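Local coordinates for PKS_KS domain-containing protein (Photorhabdus luminescens subsp. laumondii, PDB 6SMO) that probably serves as a ketosynthase that extends polyketide or fatty acyl chains on an acyl carrier protein, and holds a pentaoxo-dodecanal chain in its pocket, at residues Met314-Ala319 with Val434-Ala439; Pro323-Tyr328 with Ile418-Lys423; Gly194-Gly199 with Tyr289-Asn294; Ile282-Ala287 with Leu384-Gln389. All coordinates share one frame; numbering follows the deposited sequence.

Interaction 1: Met314-Ala319 with Val434-Ala439; sequences MALKDA and VIVMRA
Val-436 lays its branched end over one turn of the helix at Met-314-Ala-319, with CG2 pressed toward Ala-315 and CB facing Ala-319. This is helix-on-sheet packing in the second half of the thiolase fold: helix 306-319 lies on the sheet beside strand 431-438, and the two short axes approach to 7.9 Å with a crossing angle of -44°. Alternation along the strand sorts the side chains. Val-434 and Val-436 point to this helix, whereas Ile-435 and Met-437 go to the other face, against helix 372-388. The helix answers with two small residues one turn apart. Ala-315 CB fits between the two valines, 3.8 Å from Val-434 CG1 and 3.9 Å from Val-436 CG2, and Ala-319 CB stands 4.1 Å from Val-436 CB. With CG1 of Val-436 anti to the backbone N (chi1 180°), its CG2 lies beside that N and against the helix backbone. Leu-316 CD2 adds a looser touch on Val-436 CG2. The neighbouring Asp-318 belongs to a polar link instead, a salt bridge to Arg-206 and a hydrogen bond to Tyr-289 N. Val-436 CG2 also rests 3.6 Å from Ala-315 O, the carbonyl already used by Ala-319 N inside the helix.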
loop_
_atom_site.group_PDB
_atom_site.type_symbol
_atom_site.label_atom_id
_atom_site.label_comp_id
_atom_site.label_asym_id
_atom_site.label_seq_id
_atom_site.Cartn_x
_atom_site.Cartn_y
_atom_site.Cartn_z
ATOM N N MET B 314 -12.088 -17.572 1.282
ATOM C CA MET B 314 -12.477 -16.843 0.043
ATOM C C MET B 314 -11.438 -17.088 -1.059
ATOM O O MET B 314 -11.837 -17.100 -2.239
ATOM C CB MET B 314 -12.618 -15.338 0.297
ATOM C CG MET B 314 -13.861 -14.978 1.092
ATOM S SD MET B 314 -14.497 -13.326 0.712
ATOM C CE MET B 314 -13.122 -12.310 1.248
ATOM N N ALA B 315 -10.168 -17.278 -0.690
ATOM C CA ALA B 315 -9.054 -17.591 -1.617
ATOM C C ALA B 315 -9.267 -18.977 -2.243
ATOM O O ALA B 315 -8.959 -19.136 -3.440
ATOM C CB ALA B 315 -7.733 -17.512 -0.889
ATOM N N LEU B 316 -9.773 -19.938 -1.461
ATOM C CA LEU B 316 -10.033 -21.335 -1.908
ATOM C C LEU B 316 -11.268 -21.371 -2.818
ATOM O O LEU B 316 -11.238 -22.128 -3.808
ATOM C CB LEU B 316 -10.210 -22.238 -0.683
ATOM C CG LEU B 316 -8.920 -22.601 0.050
ATOM C CD1 LEU B 316 -9.208 -23.063 1.470
ATOM C CD2 LEU B 316 -8.143 -23.667 -0.709
ATOM N N LYS B 317 -12.309 -20.596 -2.491
ATOM C CA LYS B 317 -13.528 -20.425 -3.333
ATOM C C LYS B 317 -13.142 -19.766 -4.663
ATOM O O LYS B 317 -13.725 -20.144 -5.698
ATOM C CB LYS B 317 -14.596 -19.590 -2.616
ATOM C CG LYS B 317 -15.749 -20.382 -2.011
ATOM C CD LYS B 317 -15.419 -21.043 -0.689
ATOM C CE LYS B 317 -16.607 -21.758 -0.082
ATOM N NZ LYS B 317 -16.356 -22.136 1.329
ATOM N N ASP B 318 -12.198 -18.819 -4.627
ATOM C CA ASP B 318 -11.696 -18.072 -5.812
ATOM C C ASP B 318 -10.930 -19.029 -6.735
ATOM O O ASP B 318 -11.079 -18.904 -7.968
ATOM C CB ASP B 318 -10.816 -16.895 -5.386
ATOM C CG ASP B 318 -10.445 -15.974 -6.534
ATOM O OD1 ASP B 318 -11.359 -15.328 -7.082
ATOM O OD2 ASP B 318 -9.251 -15.928 -6.885
ATOM N N ALA B 319 -10.143 -19.942 -6.156
ATOM C CA ALA B 319 -9.336 -20.959 -6.873
ATOM C C ALA B 319 -10.215 -22.147 -7.288
ATOM O O ALA B 319 -9.773 -22.918 -8.162
ATOM C CB ALA B 319 -8.191 -21.414 -6.001
ATOM N N VAL B 434 -4.158 -13.657 1.006
ATOM C CA VAL B 434 -3.876 -15.106 0.778
ATOM C C VAL B 434 -3.888 -15.371 -0.732
ATOM O O VAL B 434 -4.801 -14.861 -1.412
ATOM C CB VAL B 434 -4.900 -15.996 1.513
ATOM C CG1 VAL B 434 -4.644 -17.478 1.278
ATOM C CG2 VAL B 434 -4.940 -15.697 3.004
ATOM N N ILE B 435 -2.903 -16.126 -1.228
ATOM C CA ILE B 435 -2.888 -16.701 -2.608
ATOM C C ILE B 435 -2.800 -18.225 -2.487
ATOM O O ILE B 435 -2.098 -18.711 -1.580
ATOM C CB ILE B 435 -1.745 -16.124 -3.471
ATOM C CG1 ILE B 435 -0.377 -16.251 -2.797
ATOM C CG2 ILE B 435 -2.041 -14.686 -3.864
ATOM C CD1 ILE B 435 0.788 -16.172 -3.754
ATOM N N VAL B 436 -3.510 -18.942 -3.362
ATOM C CA VAL B 436 -3.506 -20.433 -3.439
ATOM C C VAL B 436 -2.651 -20.839 -4.643
ATOM O O VAL B 436 -3.055 -20.531 -5.780
ATOM C CB VAL B 436 -4.936 -20.998 -3.544
ATOM C CG1 VAL B 436 -4.940 -22.518 -3.633
ATOM C CG2 VAL B 436 -5.812 -20.530 -2.393
ATOM N N MET B 437 -1.509 -21.485 -4.391
ATOM C CA MET B 437 -0.612 -22.035 -5.440
ATOM C C MET B 437 -0.825 -23.548 -5.540
ATOM O O MET B 437 -1.253 -24.158 -4.540
ATOM C CB MET B 437 0.857 -21.732 -5.131
ATOM C CG MET B 437 1.206 -20.269 -5.305
ATOM S SD MET B 437 2.957 -20.018 -5.667
ATOM C CE MET B 437 2.966 -18.263 -6.028
ATOM N N ARG B 438 -0.529 -24.117 -6.710
ATOM C CA ARG B 438 -0.882 -25.509 -7.090
ATOM C C ARG B 438 0.196 -26.065 -8.028
ATOM O O ARG B 438 0.739 -25.284 -8.835
ATOM C CB ARG B 438 -2.261 -25.507 -7.757
ATOM C CG ARG B 438 -2.879 -26.883 -7.954
ATOM C CD ARG B 438 -4.234 -26.769 -8.627
ATOM N NE ARG B 438 -4.875 -28.059 -8.842
ATOM C CZ ARG B 438 -6.059 -28.231 -9.424
ATOM N NH1 ARG B 438 -6.751 -27.190 -9.860
ATOM N NH2 ARG B 438 -6.549 -29.451 -9.571
ATOM N N ALA B 439 0.493 -27.364 -7.914
ATOM C CA ALA B 439 1.428 -28.101 -8.795
ATOM C C ALA B 439 0.722 -28.432 -10.115
ATOM O O ALA B 439 -0.496 -28.696 -10.082
ATOM C CB ALA B 439 1.919 -29.348 -8.103
#

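Interaction 2: Pro323-Tyr328 with Ile418-Lys423; sequences PSTVNY and IKTALK
Tyr-328 O is gripped twice by the neighbouring strand: Leu-422 N donates to it at 3.0 Å with an N-H...O angle of 164°, and Ala-421 CA lies 3.4 Å from Tyr-328 O in a CA-H...O contact. A similar pairing, but a weaker one, gathers at Thr-420 O, where Asn-327 N makes a weak 3.3 Å bond and Val-326 CA also points its hydrogen. The third backbone donor is met by a side chain: Lys-419 N reaches Asn-327 OD1 at 3.1 Å with a C=O...N angle of 118°. Asn-327 can turn back to Lys-419 because its CG sits between the backbone N and carbonyl carbon (chi1 69°); the other branch, ND2, bonds to Pro-417 O. These links join strands 326-330 and 420-427 as parallel neighbours in the C-terminal half of the thiolase fold, just after a 3-10 turn on one side and a loop on the other. On the face turned to helix 306-319, the Leu-422 side chain crosses that of Val-326 at about a right angle, Leu-422 CD1 3.6 Å from Val-326 CG2. On the other face, under helix 372-388, Ala-421 CB meets the Tyr-328 ring at its edge, 3.9 Å from CD2, and Ile-418 CG2 touches Tyr-328 CB. The phenol end runs on to Asn-361. At the strand start Thr-420 OG1 gives a weak 3.4 Å bond to Thr-325 OG1, whose stronger partner is Ser-322 O.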
loop_
_atom_site.group_PDB
_atom_site.type_symbol
_atom_site.label_atom_id
_atom_site.label_comp_id
_atom_site.label_asym_id
_atom_site.label_seq_id
_atom_site.Cartn_x
_atom_site.Cartn_y
_atom_site.Cartn_z
ATOM N N PRO B 323 -10.581 -27.343 0.595
ATOM C CA PRO B 323 -9.564 -27.234 1.645
ATOM C C PRO B 323 -8.861 -28.559 1.986
ATOM O O PRO B 323 -7.778 -28.509 2.539
ATOM C CB PRO B 323 -10.340 -26.743 2.879
ATOM C CG PRO B 323 -11.620 -26.154 2.325
ATOM C CD PRO B 323 -11.917 -26.951 1.072
ATOM N N SER B 324 -9.487 -29.695 1.658
ATOM C CA SER B 324 -9.007 -31.071 1.964
ATOM C C SER B 324 -7.699 -31.379 1.220
ATOM O O SER B 324 -6.925 -32.214 1.730
ATOM C CB SER B 324 -10.071 -32.090 1.639
ATOM O OG SER B 324 -11.271 -31.806 2.343
ATOM N N THR B 325 -7.464 -30.743 0.066
ATOM C CA THR B 325 -6.270 -30.958 -0.799
ATOM C C THR B 325 -5.082 -30.122 -0.306
ATOM O O THR B 325 -3.957 -30.382 -0.777
ATOM C CB THR B 325 -6.579 -30.642 -2.267
ATOM O OG1 THR B 325 -7.207 -29.360 -2.322
ATOM C CG2 THR B 325 -7.465 -31.679 -2.921
ATOM N N VAL B 326 -5.313 -29.160 0.595
ATOM C CA VAL B 326 -4.254 -28.270 1.164
ATOM C C VAL B 326 -3.395 -29.097 2.129
ATOM O O VAL B 326 -3.925 -29.497 3.186
ATOM C CB VAL B 326 -4.854 -27.033 1.864
ATOM C CG1 VAL B 326 -3.776 -26.157 2.484
ATOM C CG2 VAL B 326 -5.727 -26.214 0.925
ATOM N N ASN B 327 -2.124 -29.335 1.779
ATOM C CA ASN B 327 -1.173 -30.153 2.583
ATOM C C ASN B 327 0.146 -29.393 2.800
ATOM O O ASN B 327 1.142 -30.051 3.153
ATOM C CB ASN B 327 -0.939 -31.526 1.943
ATOM C CG ASN B 327 -0.159 -31.469 0.645
ATOM O OD1 ASN B 327 -0.163 -30.457 -0.053
ATOM N ND2 ASN B 327 0.515 -32.558 0.311
ATOM N N TYR B 328 0.155 -28.067 2.624
ATOM C CA TYR B 328 1.318 -27.190 2.929
ATOM C C TYR B 328 0.877 -25.721 2.974
ATOM O O TYR B 328 0.052 -25.312 2.135
ATOM C CB TYR B 328 2.442 -27.382 1.908
ATOM C CG TYR B 328 3.551 -26.370 2.042
ATOM C CD1 TYR B 328 4.384 -26.370 3.150
ATOM C CD2 TYR B 328 3.746 -25.386 1.086
ATOM C CE1 TYR B 328 5.394 -25.433 3.296
ATOM C CE2 TYR B 328 4.752 -24.443 1.217
ATOM C CZ TYR B 328 5.579 -24.465 2.325
ATOM O OH TYR B 328 6.569 -23.534 2.453
ATOM N N ILE B 418 3.942 -31.711 -2.295
ATOM C CA ILE B 418 2.983 -30.572 -2.179
ATOM C C ILE B 418 1.988 -30.662 -3.341
ATOM O O ILE B 418 2.441 -30.656 -4.504
ATOM C CB ILE B 418 3.723 -29.216 -2.161
ATOM C CG1 ILE B 418 4.805 -29.165 -1.079
ATOM C CG2 ILE B 418 2.736 -28.065 -2.015
ATOM C CD1 ILE B 418 5.862 -28.108 -1.316
ATOM N N LYS B 419 0.690 -30.748 -3.030
ATOM C CA LYS B 419 -0.423 -30.702 -4.018
ATOM C C LYS B 419 -0.927 -29.256 -4.114
ATOM O O LYS B 419 -0.586 -28.579 -5.105
ATOM C CB LYS B 419 -1.543 -31.676 -3.629
ATOM C CG LYS B 419 -1.477 -33.042 -4.300
ATOM C CD LYS B 419 -0.312 -33.897 -3.851
ATOM C CE LYS B 419 -0.191 -35.184 -4.639
ATOM N NZ LYS B 419 0.932 -36.021 -4.155
ATOM N N THR B 420 -1.690 -28.808 -3.111
ATOM C CA THR B 420 -2.268 -27.441 -3.009
ATOM C C THR B 420 -1.580 -26.699 -1.859
ATOM O O THR B 420 -1.660 -27.187 -0.716
ATOM C CB THR B 420 -3.788 -27.497 -2.812
ATOM O OG1 THR B 420 -4.341 -28.308 -3.850
ATOM C CG2 THR B 420 -4.438 -26.131 -2.836
ATOM N N ALA B 421 -0.936 -25.567 -2.159
ATOM C CA ALA B 421 -0.169 -24.741 -1.197
ATOM C C ALA B 421 -0.936 -23.451 -0.887
ATOM O O ALA B 421 -1.523 -22.868 -1.820
ATOM C CB ALA B 421 1.201 -24.444 -1.755
ATOM N N LEU B 422 -0.929 -23.036 0.384
ATOM C CA LEU B 422 -1.461 -21.731 0.863
ATOM C C LEU B 422 -0.283 -20.802 1.179
ATOM O O LEU B 422 0.792 -21.313 1.547
ATOM C CB LEU B 422 -2.331 -21.955 2.103
ATOM C CG LEU B 422 -3.842 -21.937 1.875
ATOM C CD1 LEU B 422 -4.250 -22.889 0.760
ATOM C CD2 LEU B 422 -4.577 -22.282 3.161
ATOM N N LYS B 423 -0.495 -19.492 1.039
ATOM C CA LYS B 423 0.518 -18.434 1.298
ATOM C C LYS B 423 -0.166 -17.269 2.017
ATOM O O LYS B 423 -0.878 -16.500 1.346
ATOM C CB LYS B 423 1.163 -17.993 -0.020
ATOM C CG LYS B 423 2.063 -16.767 0.058
ATOM C CD LYS B 423 3.346 -16.999 0.826
ATOM C CE LYS B 423 3.978 -15.716 1.320
ATOM N NZ LYS B 423 3.316 -15.209 2.545
#

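Interaction 3: Gly194-Gly199 with Tyr289-Asn294; sequences GLDALG and YASVNN
The helical turn at Gly-194-Gly-199 crosses strand 289-293 with their N-to-C directions 132° apart, the axes closing to 8.8 Å and Gly-199 facing Tyr-289. Gly-199 has no side chain, and its CA comes straight over the middle of the Tyr-289 ring in a CH-pi contact, 3.6 Å from the centroid and close to the ring normal. The ring gets there with CG anti to the backbone N (chi1 165°), standing up from the strand toward the helix. Its hydroxyl then donates to Asp-196 OD1 at 2.6 Å; that oxygen lies at the ring edge, in plane, whereas the hydroxyl meets the carboxylate from 65° above its plane. A water donates to both Tyr-289 OH (2.8 Å) and Asp-196 O (2.9 Å), so phenol and helix backbone are bridged as well. Helix 193-206 follows closely on Cys-191 of the ligand pocket, consistent with the buried helix that follows the active-site cysteine in ketosynthases of this fold, and here it packs across the sheet strand of the other half. The Asp-196 side chain lies about 10 Å from the bound polyoxo chain. Its OD1 also bonds Ser-433 OG; OD2 bonds Thr-189 and forms a salt bridge, probably balancing the buried charge, with Lys-153 of the neighbouring Ketoacyl_synth_N subunit. That lysine also bonds to Ser-291 OG.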
loop_
_atom_site.group_PDB
_atom_site.type_symbol
_atom_site.label_atom_id
_atom_site.label_comp_id
_atom_site.label_asym_id
_atom_site.label_seq_id
_atom_site.Cartn_x
_atom_site.Cartn_y
_atom_site.Cartn_z
ATOM N N GLY B 194 2.916 -7.170 -1.532
ATOM C CA GLY B 194 3.559 -8.235 -2.328
ATOM C C GLY B 194 2.543 -9.167 -2.968
ATOM O O GLY B 194 2.584 -9.312 -4.205
ATOM N N LEU B 195 1.659 -9.768 -2.162
ATOM C CA LEU B 195 0.605 -10.713 -2.629
ATOM C C LEU B 195 -0.474 -9.951 -3.406
ATOM O O LEU B 195 -1.063 -10.551 -4.325
ATOM C CB LEU B 195 -0.021 -11.444 -1.436
ATOM C CG LEU B 195 0.863 -12.451 -0.699
ATOM C CD1 LEU B 195 0.003 -13.394 0.126
ATOM C CD2 LEU B 195 1.741 -13.250 -1.653
ATOM N N ASP B 196 -0.741 -8.695 -3.036
ATOM C CA ASP B 196 -1.764 -7.835 -3.691
ATOM C C ASP B 196 -1.320 -7.520 -5.126
ATOM O O ASP B 196 -2.200 -7.457 -6.009
ATOM C CB ASP B 196 -2.032 -6.569 -2.871
ATOM C CG ASP B 196 -2.738 -6.830 -1.550
ATOM O OD1 ASP B 196 -3.083 -7.998 -1.286
ATOM O OD2 ASP B 196 -2.943 -5.859 -0.796
ATOM N N ALA B 197 -0.013 -7.340 -5.346
ATOM C CA ALA B 197 0.607 -7.139 -6.677
ATOM C C ALA B 197 0.450 -8.414 -7.515
ATOM O O ALA B 197 0.117 -8.299 -8.710
ATOM C CB ALA B 197 2.057 -6.752 -6.524
ATOM N N LEU B 198 0.686 -9.581 -6.905
ATOM C CA LEU B 198 0.473 -10.916 -7.529
ATOM C C LEU B 198 -1.024 -11.117 -7.799
ATOM O O LEU B 198 -1.361 -11.697 -8.848
ATOM C CB LEU B 198 1.021 -12.008 -6.603
ATOM C CG LEU B 198 2.541 -12.043 -6.447
ATOM C CD1 LEU B 198 2.945 -12.883 -5.246
ATOM C CD2 LEU B 198 3.207 -12.570 -7.709
ATOM N N GLY B 199 -1.877 -10.645 -6.880
ATOM C CA GLY B 199 -3.348 -10.734 -6.969
ATOM C C GLY B 199 -3.902 -9.980 -8.166
ATOM O O GLY B 199 -4.696 -10.578 -8.919
ATOM N N TYR B 289 -6.784 -15.892 -5.377
ATOM C CA TYR B 289 -6.372 -14.745 -4.526
ATOM C C TYR B 289 -7.601 -14.187 -3.799
ATOM O O TYR B 289 -8.705 -14.203 -4.377
ATOM C CB TYR B 289 -5.699 -13.663 -5.375
ATOM C CG TYR B 289 -5.550 -12.323 -4.698
ATOM C CD1 TYR B 289 -4.582 -12.115 -3.729
ATOM C CD2 TYR B 289 -6.378 -11.258 -5.023
ATOM C CE1 TYR B 289 -4.438 -10.889 -3.100
ATOM C CE2 TYR B 289 -6.246 -10.024 -4.406
ATOM C CZ TYR B 289 -5.273 -9.839 -3.439
ATOM O OH TYR B 289 -5.134 -8.628 -2.824
ATOM N N ALA B 290 -7.403 -13.709 -2.567
ATOM C CA ALA B 290 -8.425 -13.028 -1.738
ATOM C C ALA B 290 -7.729 -12.092 -0.745
ATOM O O ALA B 290 -6.572 -12.375 -0.375
ATOM C CB ALA B 290 -9.285 -14.046 -1.031
ATOM N N SER B 291 -8.413 -11.018 -0.340
ATOM C CA SER B 291 -7.913 -10.000 0.619
ATOM C C SER B 291 -9.083 -9.409 1.412
ATOM O O SER B 291 -10.143 -9.156 0.805
ATOM C CB SER B 291 -7.133 -8.928 -0.094
ATOM O OG SER B 291 -6.454 -8.095 0.835
ATOM N N VAL B 292 -8.888 -9.206 2.719
ATOM C CA VAL B 292 -9.913 -8.673 3.664
ATOM C C VAL B 292 -9.255 -7.637 4.581
ATOM O O VAL B 292 -8.023 -7.453 4.483
ATOM C CB VAL B 292 -10.563 -9.804 4.487
ATOM C CG1 VAL B 292 -11.271 -10.816 3.601
ATOM C CG2 VAL B 292 -9.556 -10.501 5.391
ATOM N N ASN B 293 -10.059 -6.997 5.436
ATOM C CA ASN B 293 -9.604 -6.090 6.522
ATOM C C ASN B 293 -10.001 -6.703 7.869
ATOM O O ASN B 293 -11.021 -7.420 7.917
ATOM C CB ASN B 293 -10.174 -4.676 6.369
ATOM C CG ASN B 293 -9.840 -4.036 5.040
ATOM O OD1 ASN B 293 -8.708 -4.128 4.566
ATOM N ND2 ASN B 293 -10.813 -3.375 4.434
ATOM N N ASN B 294 -9.217 -6.428 8.916
ATOM C CA ASN B 294 -9.481 -6.867 10.313
ATOM C C ASN B 294 -10.654 -6.066 10.886
ATOM O O ASN B 294 -11.540 -6.687 11.506
ATOM C CB ASN B 294 -8.257 -6.691 11.218
ATOM C CG ASN B 294 -7.297 -7.858 11.162
ATOM O OD1 ASN B 294 -7.710 -9.010 11.278
ATOM N ND2 ASN B 294 -6.015 -7.570 11.008
HETATM O O HOH W 1 -4.756 -6.714 -4.877
#

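Interaction 4: Ile282-Ala287 with Leu384-Gln389; sequences IYAELA and LEIEKQ
Ala-284 CB packs against both outer carbons of Ile-386: it points to the helix and sits 4.0 Å from CD1 and 4.1 Å from CG2 of the isoleucine. Tyr-283 makes the second apolar patch. Its ring lies side by side with Leu-384, pointing the same way, so that CE1 comes to 4.0 Å from Leu-384 CD2. Tyr-283 CG is anti to the carbonyl carbon (chi1 -79°). The aliphatic part of Glu-387 adds a third touch: its CG lies obliquely 3.6 Å from Tyr-283 CD1 and 3.7 Å from Tyr-283 O. These contacts set the last turn of helix 372-388 on the start of strand 284-293 in the thiolase fold, a strand that lies between 29-37 and 431-438 and thus at the seam of the two halves. Ile-386 bridges further, to Met-437 on strand 431-438, and Leu-384 to Leu-34 on strand 29-37. Polar groups mostly find their partners elsewhere. The chain of Glu-387 bends at chi2 (-87°), carrying CD away from an extended course; its OE1 has a weak hydrogen bond to His-281, and the carboxylate plane stands 72° from the tyrosine ring. His-281 also packs against Tyr-283 edge-to-face, while Tyr-283 OH reaches Asp-110 through a weak hydrogen bond. The 282-287 backbone pairs with strands 29-37 and 431-438, whereas the helix keeps its own bond, Lys-388 N to Leu-384 O at 3.0 Å, and Gln-389 leaves it with a positive phi.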
loop_
_atom_site.group_PDB
_atom_site.type_symbol
_atom_site.label_atom_id
_atom_site.label_comp_id
_atom_site.label_asym_id
_atom_site.label_seq_id
_atom_site.Cartn_x
_atom_site.Cartn_y
_atom_site.Cartn_z
ATOM N N ILE B 282 7.177 -24.333 -16.382
ATOM C CA ILE B 282 6.146 -23.892 -15.395
ATOM C C ILE B 282 6.571 -24.352 -13.996
ATOM O O ILE B 282 6.695 -25.575 -13.786
ATOM C CB ILE B 282 4.754 -24.434 -15.784
ATOM C CG1 ILE B 282 4.317 -23.935 -17.164
ATOM C CG2 ILE B 282 3.723 -24.098 -14.715
ATOM C CD1 ILE B 282 3.240 -24.775 -17.810
ATOM N N TYR B 283 6.778 -23.401 -13.079
ATOM C CA TYR B 283 7.123 -23.651 -11.654
ATOM C C TYR B 283 5.881 -24.163 -10.917
ATOM O O TYR B 283 5.933 -25.265 -10.337
ATOM C CB TYR B 283 7.681 -22.384 -10.996
ATOM C CG TYR B 283 9.123 -22.092 -11.324
ATOM C CD1 TYR B 283 10.147 -22.558 -10.514
ATOM C CD2 TYR B 283 9.471 -21.353 -12.443
ATOM C CE1 TYR B 283 11.477 -22.303 -10.808
ATOM C CE2 TYR B 283 10.795 -21.083 -12.749
ATOM C CZ TYR B 283 11.803 -21.558 -11.926
ATOM O OH TYR B 283 13.112 -21.303 -12.213
ATOM N N ALA B 284 4.799 -23.381 -10.951
ATOM C CA ALA B 284 3.521 -23.671 -10.258
ATOM C C ALA B 284 2.389 -22.827 -10.856
ATOM O O ALA B 284 2.683 -21.821 -11.533
ATOM C CB ALA B 284 3.677 -23.411 -8.780
ATOM N N GLU B 285 1.142 -23.240 -10.607
ATOM C CA GLU B 285 -0.095 -22.519 -11.007
ATOM C C GLU B 285 -0.534 -21.616 -9.849
ATOM O O GLU B 285 -0.697 -22.141 -8.731
ATOM C CB GLU B 285 -1.196 -23.519 -11.371
ATOM C CG GLU B 285 -2.441 -22.878 -11.960
ATOM C CD GLU B 285 -3.661 -23.783 -12.002
ATOM O OE1 GLU B 285 -3.484 -25.012 -12.128
ATOM O OE2 GLU B 285 -4.787 -23.256 -11.905
ATOM N N LEU B 286 -0.701 -20.316 -10.110
ATOM C CA LEU B 286 -1.293 -19.334 -9.162
ATOM C C LEU B 286 -2.817 -19.381 -9.333
ATOM O O LEU B 286 -3.336 -18.699 -10.236
ATOM C CB LEU B 286 -0.711 -17.943 -9.447
ATOM C CG LEU B 286 -0.674 -16.980 -8.259
ATOM C CD1 LEU B 286 0.418 -15.937 -8.439
ATOM C CD2 LEU B 286 -2.022 -16.305 -8.052
ATOM N N ALA B 287 -3.494 -20.180 -8.502
ATOM C CA ALA B 287 -4.886 -20.650 -8.705
ATOM C C ALA B 287 -5.897 -19.572 -8.292
ATOM O O ALA B 287 -6.829 -19.316 -9.080
ATOM C CB ALA B 287 -5.114 -21.933 -7.945
ATOM N N LEU B 384 9.685 -22.548 -5.799
ATOM C CA LEU B 384 10.850 -23.475 -5.792
ATOM C C LEU B 384 10.521 -24.725 -4.963
ATOM O O LEU B 384 10.952 -25.824 -5.366
ATOM C CB LEU B 384 12.075 -22.747 -5.226
ATOM C CG LEU B 384 12.650 -21.641 -6.110
ATOM C CD1 LEU B 384 13.576 -20.735 -5.314
ATOM C CD2 LEU B 384 13.376 -22.227 -7.312
ATOM N N GLU B 385 9.794 -24.557 -3.852
ATOM C CA GLU B 385 9.392 -25.657 -2.930
ATOM C C GLU B 385 8.486 -26.652 -3.669
ATOM O O GLU B 385 8.724 -27.868 -3.537
ATOM C CB GLU B 385 8.684 -25.101 -1.692
ATOM C CG GLU B 385 9.633 -24.606 -0.618
ATOM C CD GLU B 385 8.941 -23.988 0.584
ATOM O OE1 GLU B 385 8.176 -23.025 0.391
ATOM O OE2 GLU B 385 9.157 -24.477 1.710
ATOM N N ILE B 386 7.489 -26.150 -4.407
ATOM C CA ILE B 386 6.505 -26.974 -5.174
ATOM C C ILE B 386 7.237 -27.690 -6.317
ATOM O O ILE B 386 6.968 -28.891 -6.524
ATOM C CB ILE B 386 5.333 -26.108 -5.682
ATOM C CG1 ILE B 386 4.465 -25.609 -4.521
ATOM C CG2 ILE B 386 4.506 -26.858 -6.719
ATOM C CD1 ILE B 386 3.546 -24.465 -4.879
ATOM N N GLU B 387 8.115 -26.973 -7.026
ATOM C CA GLU B 387 8.932 -27.503 -8.154
ATOM C C GLU B 387 9.768 -28.695 -7.679
ATOM O O GLU B 387 9.694 -29.761 -8.324
ATOM C CB GLU B 387 9.846 -26.417 -8.727
ATOM C CG GLU B 387 9.554 -26.080 -10.177
ATOM C CD GLU B 387 10.269 -26.962 -11.185
ATOM O OE1 GLU B 387 9.579 -27.570 -12.030
ATOM O OE2 GLU B 387 11.512 -27.034 -11.128
ATOM N N LYS B 388 10.523 -28.515 -6.592
ATOM C CA LYS B 388 11.550 -29.479 -6.107
ATOM C C LYS B 388 10.948 -30.432 -5.065
ATOM O O LYS B 388 11.703 -31.285 -4.556
ATOM C CB LYS B 388 12.756 -28.707 -5.562
ATOM C CG LYS B 388 13.574 -27.979 -6.622
ATOM C CD LYS B 388 14.479 -26.899 -6.068
ATOM C CE LYS B 388 15.232 -26.147 -7.146
ATOM N NZ LYS B 388 16.399 -26.916 -7.644
ATOM N N GLN B 389 9.645 -30.309 -4.775
ATOM C CA GLN B 389 8.897 -31.166 -3.812
ATOM C C GLN B 389 9.671 -31.244 -2.490
ATOM O O GLN B 389 9.771 -32.351 -1.921
ATOM C CB GLN B 389 8.660 -32.558 -4.405
ATOM C CG GLN B 389 7.777 -32.562 -5.646
ATOM C CD GLN B 389 6.315 -32.362 -5.326
ATOM O OE1 GLN B 389 5.879 -31.270 -4.968
ATOM N NE2 GLN B 389 5.538 -33.423 -5.466
#

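How the interactions relate
From the N terminus, interaction 3 opens at 194-199 and closes at 289-294, fastening the helix after Cys-191 to strand 284-293. Interaction 4 starts earlier on that same strand, at 282-287, and closes at 384-389, so the two cross. Interaction 1 then opens on helix 306-319 and interaction 2 directly after it, at 323-328; interaction 2 closes at 418-423 and interaction 1 at 434-439, which puts 2 within 1. Both cross interaction 4 and follow interaction 3 in series. Strands 284-293, 431-438, 420-427 and 326-330 lie consecutively across the sheet, with helix 306-319 on one face and helices 193-206 and 372-388 on the other.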